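Local coordinates for protein pantothenate synthetase (Francisella tularensis subsp. tularensis, PDB 3QTT) that probably joins pantoate to beta-alanine at the expense of ATP, by way of a pantoyl-adenylate intermediate, to make pantothenate, at residues P144-L149 with K172-P177. Numbering follows the deposited sequence.
With ANP (phosphoaminophosphonic acid-adenylate ester), chain C.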
loop_
_atom_site.group_PDB
_atom_site.type_symbol
_atom_site.label_atom_id
_atom_site.label_comp_id
_atom_site.label_asym_id
_atom_site.label_seq_id
_atom_site.Cartn_x
_atom_site.Cartn_y
_atom_site.Cartn_z
ATOM N N PRO A 144 6.911 7.041 12.939
ATOM C CA PRO A 144 7.162 6.822 14.379
ATOM C C PRO A 144 8.080 5.640 14.691
ATOM O O PRO A 144 8.281 4.766 13.841
ATOM C CB PRO A 144 5.765 6.508 14.927
ATOM C CG PRO A 144 5.150 5.746 13.796
ATOM C CD PRO A 144 5.618 6.464 12.526
ATOM N N ASN A 145 8.631 5.636 15.904
ATOM C CA ASN A 145 9.287 4.459 16.465
ATOM C C ASN A 145 8.281 3.483 17.001
ATOM O O ASN A 145 8.430 2.275 16.808
ATOM C CB ASN A 145 10.153 4.847 17.642
ATOM C CG ASN A 145 11.297 5.662 17.242
ATOM O OD1 ASN A 145 11.383 6.831 17.589
ATOM N ND2 ASN A 145 12.192 5.066 16.471
ATOM N N ASN A 146 7.278 4.027 17.702
ATOM C CA ASN A 146 6.245 3.241 18.383
ATOM C C ASN A 146 4.863 3.704 18.022
ATOM O O ASN A 146 4.599 4.910 17.925
ATOM C CB ASN A 146 6.373 3.321 19.915
ATOM C CG ASN A 146 7.625 2.658 20.435
ATOM O OD1 ASN A 146 7.790 1.439 20.325
ATOM N ND2 ASN A 146 8.520 3.456 21.017
ATOM N N LEU A 147 3.974 2.740 17.861
ATOM C CA LEU A 147 2.588 3.029 17.526
ATOM C C LEU A 147 1.657 2.302 18.493
ATOM O O LEU A 147 1.901 1.135 18.807
ATOM C CB LEU A 147 2.309 2.615 16.092
ATOM C CG LEU A 147 0.852 2.511 15.688
ATOM C CD1 LEU A 147 0.391 3.884 15.286
ATOM C CD2 LEU A 147 0.746 1.556 14.524
ATOM N N TYR A 148 0.605 2.990 18.954
ATOM C CA TYR A 148 -0.293 2.453 19.989
ATOM C C TYR A 148 -1.697 2.240 19.520
ATOM O O TYR A 148 -2.320 3.143 18.983
ATOM C CB TYR A 148 -0.273 3.341 21.238
ATOM C CG TYR A 148 1.131 3.466 21.759
ATOM C CD1 TYR A 148 1.552 2.704 22.846
ATOM C CD2 TYR A 148 2.069 4.288 21.109
ATOM C CE1 TYR A 148 2.858 2.776 23.311
ATOM C CE2 TYR A 148 3.376 4.359 21.565
ATOM C CZ TYR A 148 3.767 3.601 22.674
ATOM O OH TYR A 148 5.063 3.659 23.138
ATOM N N LEU A 149 -2.186 1.031 19.740
ATOM C CA LEU A 149 -3.479 0.596 19.245
ATOM C C LEU A 149 -4.267 -0.098 20.354
ATOM O O LEU A 149 -3.681 -0.788 21.201
ATOM C CB LEU A 149 -3.274 -0.383 18.094
ATOM C CG LEU A 149 -2.488 0.109 16.884
ATOM C CD1 LEU A 149 -2.247 -1.025 15.910
ATOM C CD2 LEU A 149 -3.250 1.223 16.223
ATOM N N LYS A 172 7.448 -0.372 16.187
ATOM C CA LYS A 172 6.886 -1.335 17.107
ATOM C C LYS A 172 5.395 -1.037 17.257
ATOM O O LYS A 172 4.974 0.125 17.333
ATOM C CB LYS A 172 7.602 -1.285 18.467
ATOM C CG LYS A 172 8.565 -2.445 18.718
ATOM C CD LYS A 172 9.237 -2.336 20.081
ATOM C CE LYS A 172 8.216 -2.213 21.221
ATOM N NZ LYS A 172 7.126 -3.233 21.135
ATOM N N ILE A 173 4.590 -2.085 17.291
ATOM C CA ILE A 173 3.193 -1.913 17.606
ATOM C C ILE A 173 2.945 -2.367 19.043
ATOM O O ILE A 173 3.203 -3.524 19.376
ATOM C CB ILE A 173 2.305 -2.725 16.674
ATOM C CG1 ILE A 173 2.279 -2.109 15.276
ATOM C CG2 ILE A 173 0.897 -2.762 17.214
ATOM C CD1 ILE A 173 1.814 -3.039 14.216
ATOM N N ILE A 174 2.460 -1.440 19.875
ATOM C CA ILE A 174 1.998 -1.744 21.217
ATOM C C ILE A 174 0.466 -1.774 21.276
ATOM O O ILE A 174 -0.187 -0.783 20.955
ATOM C CB ILE A 174 2.548 -0.713 22.250
ATOM C CG1 ILE A 174 4.072 -0.662 22.198
ATOM C CG2 ILE A 174 2.046 -0.999 23.660
ATOM C CD1 ILE A 174 4.586 0.306 21.162
ATOM N N VAL A 175 -0.083 -2.922 21.691
ATOM C CA VAL A 175 -1.529 -3.136 21.814
ATOM C C VAL A 175 -1.967 -2.910 23.245
ATOM O O VAL A 175 -1.546 -3.623 24.153
ATOM C CB VAL A 175 -1.962 -4.591 21.449
ATOM C CG1 VAL A 175 -3.465 -4.729 21.549
ATOM C CG2 VAL A 175 -1.500 -4.969 20.062
ATOM N N CYS A 176 -2.812 -1.910 23.439
ATOM C CA CYS A 176 -3.345 -1.576 24.749
ATOM C C CYS A 176 -4.674 -2.240 25.039
ATOM O O CYS A 176 -5.527 -2.360 24.141
ATOM C CB CYS A 176 -3.496 -0.082 24.864
ATOM S SG CYS A 176 -1.980 0.719 24.530
ATOM N N PRO A 177 -4.858 -2.668 26.296
ATOM C CA PRO A 177 -6.082 -3.303 26.802
ATOM C C PRO A 177 -7.306 -2.402 26.660
ATOM O O PRO A 177 -7.194 -1.192 26.801
ATOM C CB PRO A 177 -5.777 -3.548 28.287
ATOM C CG PRO A 177 -4.674 -2.630 28.615
ATOM C CD PRO A 177 -3.858 -2.468 27.354
HETATM P PG ANP C . -13.949 4.446 19.053
HETATM O O1G ANP C . -14.619 3.380 19.812
HETATM O O2G ANP C . -12.472 4.050 18.673
HETATM O O3G ANP C . -13.882 5.790 19.849
HETATM P PB ANP C . -13.478 3.895 16.590
HETATM O O1B ANP C . -12.821 2.543 17.077
HETATM O O2B ANP C . -14.169 3.559 15.271
HETATM N N3B ANP C . -14.627 4.621 17.619
HETATM P PA ANP C . -11.002 5.454 16.994
HETATM O O1A ANP C . -10.996 6.806 17.509
HETATM O O2A ANP C . -10.170 5.529 15.729
HETATM O O3A ANP C . -12.401 4.976 16.303
HETATM O "O5'" ANP C . -10.108 4.577 17.934
HETATM C "C5'" ANP C . -8.761 4.981 17.966
HETATM C "C4'" ANP C . -7.721 4.198 18.638
HETATM O "O4'" ANP C . -8.081 4.145 19.964
HETATM C "C3'" ANP C . -7.728 2.783 18.146
HETATM O "O3'" ANP C . -6.459 2.187 18.204
HETATM C "C2'" ANP C . -8.696 2.175 18.989
HETATM O "O2'" ANP C . -8.529 0.803 19.090
HETATM C "C1'" ANP C . -8.395 2.786 20.294
HETATM N N9 ANP C . -9.497 2.636 21.255
HETATM C C8 ANP C . -10.771 2.950 21.063
HETATM N N7 ANP C . -11.491 2.614 22.135
HETATM C C5 ANP C . -10.647 2.069 23.020
HETATM C C6 ANP C . -10.834 1.568 24.309
HETATM N N6 ANP C . -12.104 1.566 24.905
HETATM N N1 ANP C . -9.763 1.089 24.948
HETATM C C2 ANP C . -8.551 1.091 24.378
HETATM N N3 ANP C . -8.334 1.576 23.142
HETATM C C4 ANP C . -9.370 2.069 22.458
#
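I174 lies alongside Y148 on one face of a parallel strand pair and shows how a branched residue can fill the hollow between its neighbours. Its first torsion (chi1 -56°) sets CG1 beside its own backbone N, and the bend at chi2 (87°) then carries CD1 over the phenol. There CD1 sits 4.0 Å from the centroid of the Y148 ring, a CH-pi contact displaced toward the rim. The same methyl also meets N146, lying 3.5 Å from OD1 of that residue, so a single bump occupies the dip between amide and ring. CB of I174 lies on that same side of the ring, outside its rim, 3.6 Å from CD1 of Y148, whereas SG of C176 comes up at the edge, near the ring plane. The amide of N146 bonds through ND2 to N50, and the Y148 hydroxyl bonds to N50 and E49, ties to the helix 37-49 region that hold the far ends of both hollow-forming groups.

The other face meshes through smaller knuckles. I173 divides its branches between two leucines: CG1 rests beside CD2 of L147, and CG2 reaches L149, 3.8 Å from its CD1. I160 of helix 154-166 packs against both I173 and L149.

Between the two layers of side chains, five backbone bonds alternate from strand to strand in parallel register, running from K172 N with N145 O to C176 N with L149 O, the last at 2.7 Å.

At the carboxyl-terminal end of the pair CA of L149 approaches O3' of the bound ATP analogue to 3.5 Å, and P177 O lies near C2 of its adenine. Parallel strands 146-150 and 172-176, the latter outermost, are joined by helix 154-166 and so form a beta-alpha-beta unit of the Rossmann-like HUP fold, its carboxyl-terminal strand ends bordering the nucleotide site.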